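Local coordinates for protein sulfate transporter 4.1, chloroplastic (PDB 7LHV) that carries sulfate across the membrane by proton-coupled symport and may take part in regulating sulfate assimilation, at residues W85-Y89 and K403-S407; L128-F132 and I415-L419; E553-D557 and T599-Q603. All coordinates share one frame; numbering follows the deposited sequence.

Contact 1: residues W85-Y89 and K403-S407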
loop_
_atom_site.group_PDB
_atom_site.type_symbol
_atom_site.label_atom_id
_atom_site.label_comp_id
_atom_site.label_asym_id
_atom_site.label_seq_id
_atom_site.Cartn_x
_atom_site.Cartn_y
_atom_site.Cartn_z
ATOM N N TRP A 85 -7.025 25.117 -28.171
ATOM C CA TRP A 85 -8.110 25.008 -29.136
ATOM C C TRP A 85 -8.536 26.350 -29.714
ATOM O O TRP A 85 -9.356 26.372 -30.638
ATOM C CB TRP A 85 -9.328 24.309 -28.513
ATOM C CG TRP A 85 -9.760 24.846 -27.185
ATOM C CD1 TRP A 85 -9.440 24.345 -25.959
ATOM C CD2 TRP A 85 -10.602 25.981 -26.947
ATOM N NE1 TRP A 85 -10.025 25.098 -24.972
ATOM C CE2 TRP A 85 -10.744 26.110 -25.552
ATOM C CE3 TRP A 85 -11.247 26.903 -27.776
ATOM C CZ2 TRP A 85 -11.503 27.122 -24.969
ATOM C CZ3 TRP A 85 -11.999 27.906 -27.196
ATOM C CH2 TRP A 85 -12.121 28.009 -25.806
ATOM N N ILE A 86 -8.009 27.464 -29.204
ATOM C CA ILE A 86 -8.353 28.760 -29.777
ATOM C C ILE A 86 -7.646 28.967 -31.110
ATOM O O ILE A 86 -8.252 29.434 -32.082
ATOM C CB ILE A 86 -8.032 29.890 -28.784
ATOM C CG1 ILE A 86 -8.960 29.811 -27.574
ATOM C CG2 ILE A 86 -8.158 31.245 -29.459
ATOM C CD1 ILE A 86 -8.651 30.828 -26.503
ATOM N N ARG A 87 -6.357 28.626 -31.181
ATOM C CA ARG A 87 -5.605 28.824 -32.417
ATOM C C ARG A 87 -6.145 27.942 -33.534
ATOM O O ARG A 87 -6.351 28.404 -34.663
ATOM C CB ARG A 87 -4.122 28.544 -32.178
ATOM C CG ARG A 87 -3.442 29.553 -31.268
ATOM C CD ARG A 87 -1.973 29.217 -31.072
ATOM N NE ARG A 87 -1.303 30.193 -30.221
ATOM C CZ ARG A 87 -1.203 30.094 -28.903
ATOM N NH1 ARG A 87 -1.700 29.058 -28.249
ATOM N NH2 ARG A 87 -0.585 31.058 -28.225
ATOM N N THR A 88 -6.387 26.667 -33.240
ATOM C CA THR A 88 -6.918 25.734 -34.231
ATOM C C THR A 88 -8.436 25.654 -34.087
ATOM O O THR A 88 -9.002 24.681 -33.588
ATOM C CB THR A 88 -6.266 24.363 -34.073
ATOM O OG1 THR A 88 -6.575 23.833 -32.779
ATOM C CG2 THR A 88 -4.757 24.476 -34.217
ATOM N N TYR A 89 -9.096 26.715 -34.544
ATOM C CA TYR A 89 -10.539 26.866 -34.391
ATOM C C TYR A 89 -11.153 27.110 -35.765
ATOM O O TYR A 89 -10.959 28.177 -36.355
ATOM C CB TYR A 89 -10.864 28.005 -33.430
ATOM C CG TYR A 89 -12.335 28.163 -33.134
ATOM C CD1 TYR A 89 -12.985 27.279 -32.283
ATOM C CD2 TYR A 89 -13.072 29.193 -33.696
ATOM C CE1 TYR A 89 -14.325 27.416 -32.005
ATOM C CE2 TYR A 89 -14.414 29.336 -33.423
ATOM C CZ TYR A 89 -15.035 28.446 -32.577
ATOM O OH TYR A 89 -16.373 28.585 -32.302
ATOM N N LYS A 403 -16.744 20.289 -29.837
ATOM C CA LYS A 403 -15.396 20.244 -30.386
ATOM C C LYS A 403 -14.359 20.886 -29.480
ATOM O O LYS A 403 -13.310 20.289 -29.224
ATOM C CB LYS A 403 -15.372 20.918 -31.765
ATOM C CG LYS A 403 -16.244 20.227 -32.796
ATOM C CD LYS A 403 -15.804 18.788 -32.987
ATOM C CE LYS A 403 -16.706 18.052 -33.958
ATOM N NZ LYS A 403 -16.312 16.622 -34.092
ATOM N N THR A 404 -14.619 22.088 -28.987
ATOM C CA THR A 404 -13.676 22.813 -28.150
ATOM C C THR A 404 -14.271 23.023 -26.761
ATOM O O THR A 404 -15.359 22.541 -26.444
ATOM C CB THR A 404 -13.302 24.153 -28.787
ATOM O OG1 THR A 404 -14.452 25.007 -28.814
ATOM C CG2 THR A 404 -12.805 23.944 -30.204
ATOM N N GLY A 405 -13.531 23.751 -25.928
ATOM C CA GLY A 405 -14.002 24.092 -24.601
ATOM C C GLY A 405 -14.999 25.224 -24.552
ATOM O O GLY A 405 -15.522 25.524 -23.476
ATOM N N LEU A 406 -15.268 25.861 -25.695
ATOM C CA LEU A 406 -16.276 26.914 -25.738
ATOM C C LEU A 406 -17.639 26.396 -25.305
ATOM O O LEU A 406 -18.426 27.144 -24.714
ATOM C CB LEU A 406 -16.353 27.507 -27.144
ATOM C CG LEU A 406 -17.117 28.822 -27.294
ATOM C CD1 LEU A 406 -16.385 29.947 -26.588
ATOM C CD2 LEU A 406 -17.323 29.156 -28.761
ATOM N N SER A 407 -17.930 25.121 -25.574
ATOM C CA SER A 407 -19.179 24.528 -25.112
ATOM C C SER A 407 -19.334 24.664 -23.606
ATOM O O SER A 407 -20.458 24.787 -23.106
ATOM C CB SER A 407 -19.244 23.056 -25.514
ATOM O OG SER A 407 -19.009 22.900 -26.900
#

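Contact 2: residues L128-F132 and I415-L419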
loop_
_atom_site.group_PDB
_atom_site.type_symbol
_atom_site.label_atom_id
_atom_site.label_comp_id
_atom_site.label_asym_id
_atom_site.label_seq_id
_atom_site.Cartn_x
_atom_site.Cartn_y
_atom_site.Cartn_z
ATOM N N LEU A 128 -26.279 26.213 -8.486
ATOM C CA LEU A 128 -26.033 27.075 -9.636
ATOM C C LEU A 128 -24.705 27.802 -9.504
ATOM O O LEU A 128 -23.950 27.913 -10.476
ATOM C CB LEU A 128 -27.177 28.072 -9.803
ATOM C CG LEU A 128 -28.540 27.470 -10.137
ATOM C CD1 LEU A 128 -29.569 28.566 -10.317
ATOM C CD2 LEU A 128 -28.449 26.606 -11.379
ATOM N N TYR A 129 -24.401 28.302 -8.304
ATOM C CA TYR A 129 -23.083 28.874 -8.052
ATOM C C TYR A 129 -21.993 27.873 -8.406
ATOM O O TYR A 129 -21.020 28.209 -9.092
ATOM C CB TYR A 129 -22.961 29.296 -6.587
ATOM C CG TYR A 129 -23.921 30.377 -6.145
ATOM C CD1 TYR A 129 -24.542 31.208 -7.064
ATOM C CD2 TYR A 129 -24.195 30.572 -4.800
ATOM C CE1 TYR A 129 -25.415 32.195 -6.656
ATOM C CE2 TYR A 129 -25.065 31.557 -4.383
ATOM C CZ TYR A 129 -25.673 32.366 -5.314
ATOM O OH TYR A 129 -26.541 33.351 -4.904
ATOM N N SER A 130 -22.167 26.619 -7.985
ATOM C CA SER A 130 -21.183 25.582 -8.258
ATOM C C SER A 130 -21.063 25.262 -9.738
ATOM O O SER A 130 -20.124 24.562 -10.126
ATOM C CB SER A 130 -21.525 24.312 -7.481
ATOM O OG SER A 130 -20.516 23.335 -7.646
ATOM N N SER A 131 -21.993 25.735 -10.566
ATOM C CA SER A 131 -21.881 25.601 -12.008
ATOM C C SER A 131 -21.492 26.895 -12.701
ATOM O O SER A 131 -21.205 26.870 -13.899
ATOM C CB SER A 131 -23.204 25.100 -12.603
ATOM O OG SER A 131 -23.544 23.824 -12.096
ATOM N N PHE A 132 -21.494 28.025 -11.991
ATOM C CA PHE A 132 -21.269 29.299 -12.662
ATOM C C PHE A 132 -19.786 29.619 -12.799
ATOM O O PHE A 132 -19.247 29.651 -13.909
ATOM C CB PHE A 132 -21.986 30.419 -11.911
ATOM C CG PHE A 132 -21.774 31.773 -12.509
ATOM C CD1 PHE A 132 -21.978 31.988 -13.859
ATOM C CD2 PHE A 132 -21.365 32.832 -11.722
ATOM C CE1 PHE A 132 -21.780 33.232 -14.410
ATOM C CE2 PHE A 132 -21.165 34.077 -12.268
ATOM C CZ PHE A 132 -21.373 34.278 -13.614
ATOM N N ILE A 415 -26.028 29.340 -17.201
ATOM C CA ILE A 415 -26.170 29.399 -15.750
ATOM C C ILE A 415 -26.288 30.845 -15.300
ATOM O O ILE A 415 -27.207 31.209 -14.554
ATOM C CB ILE A 415 -24.991 28.691 -15.063
ATOM C CG1 ILE A 415 -24.828 27.275 -15.609
ATOM C CG2 ILE A 415 -25.199 28.653 -13.566
ATOM C CD1 ILE A 415 -25.972 26.365 -15.269
ATOM N N GLY A 416 -25.398 31.703 -15.803
ATOM C CA GLY A 416 -25.461 33.105 -15.435
ATOM C C GLY A 416 -26.813 33.708 -15.745
ATOM O O GLY A 416 -27.394 34.413 -14.914
ATOM N N CYS A 417 -27.362 33.384 -16.921
ATOM C CA CYS A 417 -28.677 33.895 -17.282
ATOM C C CYS A 417 -29.707 33.507 -16.231
ATOM O O CYS A 417 -30.484 34.350 -15.766
ATOM C CB CYS A 417 -29.082 33.376 -18.660
ATOM S SG CYS A 417 -28.092 34.037 -20.019
ATOM N N SER A 418 -29.693 32.239 -15.812
ATOM C CA SER A 418 -30.589 31.817 -14.743
ATOM C C SER A 418 -30.385 32.681 -13.508
ATOM O O SER A 418 -31.335 33.285 -12.992
ATOM C CB SER A 418 -30.362 30.342 -14.415
ATOM O OG SER A 418 -30.619 29.526 -15.543
ATOM N N LEU A 419 -29.127 32.838 -13.089
ATOM C CA LEU A 419 -28.834 33.591 -11.879
ATOM C C LEU A 419 -29.259 35.043 -12.003
ATOM O O LEU A 419 -29.348 35.744 -10.990
ATOM C CB LEU A 419 -27.342 33.507 -11.557
ATOM C CG LEU A 419 -26.825 32.152 -11.082
ATOM C CD1 LEU A 419 -25.311 32.126 -11.094
ATOM C CD2 LEU A 419 -27.346 31.848 -9.700
#

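Contact 3: residues E553-D557 and T599-Q603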
loop_
_atom_site.group_PDB
_atom_site.type_symbol
_atom_site.label_atom_id
_atom_site.label_comp_id
_atom_site.label_asym_id
_atom_site.label_seq_id
_atom_site.Cartn_x
_atom_site.Cartn_y
_atom_site.Cartn_z
ATOM N N GLU A 553 18.694 -25.632 -1.481
ATOM C CA GLU A 553 19.448 -26.027 -0.295
ATOM C C GLU A 553 18.667 -27.036 0.531
ATOM O O GLU A 553 19.242 -27.984 1.075
ATOM C CB GLU A 553 19.779 -24.811 0.562
ATOM C CG GLU A 553 20.189 -23.594 -0.206
ATOM C CD GLU A 553 20.322 -22.389 0.687
ATOM O OE1 GLU A 553 19.625 -22.336 1.720
ATOM O OE2 GLU A 553 21.112 -21.490 0.350
ATOM N N VAL A 554 17.356 -26.829 0.663
ATOM C CA VAL A 554 16.530 -27.771 1.414
ATOM C C VAL A 554 16.536 -29.138 0.741
ATOM O O VAL A 554 16.597 -30.178 1.409
ATOM C CB VAL A 554 15.102 -27.224 1.583
ATOM C CG1 VAL A 554 14.287 -28.150 2.462
ATOM C CG2 VAL A 554 15.143 -25.838 2.198
ATOM N N ALA A 555 16.473 -29.159 -0.591
ATOM C CA ALA A 555 16.553 -30.424 -1.317
ATOM C C ALA A 555 17.897 -31.105 -1.093
ATOM O O ALA A 555 17.961 -32.328 -0.926
ATOM C CB ALA A 555 16.311 -30.191 -2.807
ATOM N N VAL A 556 18.985 -30.329 -1.091
ATOM C CA VAL A 556 20.307 -30.899 -0.835
ATOM C C VAL A 556 20.384 -31.469 0.577
ATOM O O VAL A 556 20.962 -32.541 0.799
ATOM C CB VAL A 556 21.400 -29.844 -1.085
ATOM C CG1 VAL A 556 22.739 -30.322 -0.552
ATOM C CG2 VAL A 556 21.501 -29.534 -2.565
ATOM N N ASP A 557 19.818 -30.757 1.551
ATOM C CA ASP A 557 19.805 -31.249 2.926
ATOM C C ASP A 557 19.012 -32.544 3.037
ATOM O O ASP A 557 19.419 -33.474 3.742
ATOM C CB ASP A 557 19.227 -30.189 3.863
ATOM C CG ASP A 557 20.072 -28.935 3.913
ATOM O OD1 ASP A 557 21.286 -29.023 3.640
ATOM O OD2 ASP A 557 19.522 -27.858 4.228
ATOM N N THR A 599 28.400 -23.088 1.528
ATOM C CA THR A 599 28.228 -23.968 2.678
ATOM C C THR A 599 27.693 -25.329 2.249
ATOM O O THR A 599 28.119 -26.366 2.771
ATOM C CB THR A 599 27.298 -23.323 3.705
ATOM O OG1 THR A 599 27.864 -22.085 4.147
ATOM C CG2 THR A 599 27.107 -24.238 4.903
ATOM N N ARG A 600 26.775 -25.348 1.286
ATOM C CA ARG A 600 26.184 -26.580 0.783
ATOM C C ARG A 600 26.946 -27.164 -0.399
ATOM O O ARG A 600 26.489 -28.152 -0.982
ATOM C CB ARG A 600 24.728 -26.341 0.375
ATOM C CG ARG A 600 23.706 -26.829 1.379
ATOM C CD ARG A 600 23.428 -25.767 2.422
ATOM N NE ARG A 600 22.155 -25.983 3.097
ATOM C CZ ARG A 600 21.676 -25.201 4.052
ATOM N NH1 ARG A 600 22.341 -24.139 4.473
ATOM N NH2 ARG A 600 20.498 -25.490 4.597
ATOM N N ASP A 601 28.085 -26.574 -0.766
ATOM C CA ASP A 601 28.885 -27.023 -1.907
ATOM C C ASP A 601 28.102 -26.918 -3.215
ATOM O O ASP A 601 28.080 -27.847 -4.026
ATOM C CB ASP A 601 29.404 -28.449 -1.693
ATOM C CG ASP A 601 30.574 -28.785 -2.591
ATOM O OD1 ASP A 601 31.118 -27.862 -3.231
ATOM O OD2 ASP A 601 30.948 -29.974 -2.656
ATOM N N ILE A 602 27.454 -25.774 -3.424
ATOM C CA ILE A 602 26.718 -25.477 -4.647
ATOM C C ILE A 602 27.342 -24.246 -5.290
ATOM O O ILE A 602 27.657 -23.272 -4.598
ATOM C CB ILE A 602 25.218 -25.252 -4.377
ATOM C CG1 ILE A 602 24.592 -26.492 -3.742
ATOM C CG2 ILE A 602 24.486 -24.902 -5.653
ATOM C CD1 ILE A 602 23.243 -26.235 -3.118
ATOM N N GLN A 603 27.531 -24.298 -6.605
ATOM C CA GLN A 603 28.122 -23.195 -7.349
ATOM C C GLN A 603 27.028 -22.268 -7.861
ATOM O O GLN A 603 26.030 -22.727 -8.426
ATOM C CB GLN A 603 28.949 -23.721 -8.521
ATOM C CG GLN A 603 29.660 -22.644 -9.309
ATOM C CD GLN A 603 30.454 -21.712 -8.425
ATOM O OE1 GLN A 603 31.396 -22.126 -7.753
ATOM N NE2 GLN A 603 30.069 -20.445 -8.411
#

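Contact 1: residues W85-Y89 and K403-S407
The turn that leads into helix 406-426, a predicted transmembrane helix, is roofed by the indole of W85, which lies across T404, G405 and L406. W85 comes from the short helical piece 83-86 just ahead of helix 91-119. Its CG sits between its own backbone N and carbonyl carbon (chi1 49°), and that setting carries the ring across to the turn. The indole packs on backbone as much as on side chain. G405 N lies over the middle of one face, 3.7 Å from W85 CE2, and L406 N lies over the same face nearer the rim, 3.8 Å from W85 CH2. T404 CB approaches obliquely at the six-membered ring, 3.6 Å from W85 CE3. On the opposite face I86 folds its CG1 back against the rim.

Y89 reaches T404 from a second direction. With CG anti to the backbone N (chi1 -176°), its ring reaches along the turn and presents its edge to the threonine methyl, Y89 CD1 to T404 CG2 being 3.9 Å. That methyl also touches W85 CB, also at 3.9 Å, so it sits in the corner the two aromatic residues make. At the end of the phenol, Y89 OH meets L406 CD2 at 3.7 Å, a van der Waals touch.

No hydrogen bond crosses between the two segments; the polar work is done by T404 itself. Its OG1 accepts a weak capping bond of 3.3 Å from L406 N and is also hydrogen-bonded to the carboxylate of D98 on helix 91-119. D98 binds K403 N as well, tying that helix to the turn. The whole is a threonine-capped helix start, with the backbone nitrogens of G405 and L406 lying over one tryptophan face, at one end of the SLC26/SulP membrane domain.

Contact 2: residues L128-F132 and I415-L419
L419 points its forked end into helix 125-141 and divides its two methyls among three side chains. CD2 goes one way, to L128 CB at 3.8 Å and to Y129 CE1 at 3.6 Å; CD1 goes the other, to F132 CB at 3.8 Å. L128 and L419 run antiparallel along each other's flanks. The two aromatic side chains instead run obliquely to the leucine, and neither ring turns a clear face or edge to it.

F132 has CG anti to its backbone N (chi1 178°), which swings the ring along helix 406-426 toward G416. There the missing side chain lets the aromatic carbon in against the backbone, with F132 CE1 3.8 Å from G416 CA. One turn before L419, I415 plants its CG2 branch on helix 125-141, where it lies 3.4 Å from L128 O and 4.0 Å from F132 CB. Its other branch runs beside S131, I415 CD1 to S131 CB being 4.0 Å. I415 also leans on L109 and V110 of helix 91-119, and S131 on L109 and A113, so a third helix closes this side. Y129 also meets Y126 edge-to-face.

No hydrogen bond joins the two segments, and six of the seven touching residues are buried. The axes pass 9.6 Å apart with their directions 139° from one another, closer to antiparallel than to parallel. This is apolar packing of two predicted transmembrane helices that cross well away from antiparallel, inside the many-helix membrane domain of an SLC26/SulP transporter.

Contact 3: residues E553-D557 and T599-Q603
R600 leaves its backbone with chi1 at -102° and bends sharply at chi2 (87°), then runs nearly straight, and this hook brings its guanidinium up to the carboxylate of D557. The aspartate meets it with CG anti to its own carbonyl carbon. The two belong to the STAS domain: D557 is on helix 542-560, and R600 lies where helix 584-599 gives way to strand 603-606 through a Schellman motif at D601.

The grip is a side-on, two-nitrogen salt bridge. R600 NH2 gives the shorter bond, 2.6 Å to D557 OD2, almost in the guanidinium plane and on the syn lone pair of that oxygen. R600 NE makes the longer one, 3.2 Å to D557 OD1, tilted out of the guanidinium plane; the two flat groups stand 31° apart. Over one guanidinium face comes E553, with CB 3.7 Å from R600 NE. Its OE1 is above the same group, 4.3 Å from R600 NH1, where the opposite charges probably attract although no N-H points at the oxygen.

The second subunit completes this buried site. Its R360 forms a salt bridge to D557 OD1, and its A357 carbonyl accepts from R600 NH1, so the pair joins the STAS domain to the other protomer. A leucine in place of R600 would probably leave D557 OD2 without its charged mate and the A357 carbonyl of the second subunit without this donor.

Beyond the ion pair the contact turns apolar, toward I569 of strand 569-575, which touches both V556 and I602. V556 CG1 touches the aliphatic part of R600 where the two cross at a slant, 4.1 Å from R600 CG, while V556 CG2 packs on I602 CD1 at 3.8 Å.

Contacts 1 and 2 share helix 406-426: contact 1 holds its start and contact 2 its middle, with centres about 22 Å apart and nearest atoms about 9 Å apart. Their segments cross along the chain, in the order 85-89, 128-132, 403-407, 415-419, so each joins an early part of the chain to this one helix, some 280 to 310 residues later. Helix 91-119 borders both. Contact 3 follows in series, in the STAS domain, its centre about 69 Å from that of contact 1 and about 76 Å from that of contact 2. The first two hold helix 406-426 against earlier parts of the same chain; contact 3 also engages the second subunit, linking the STAS domain to that neighbouring subunit.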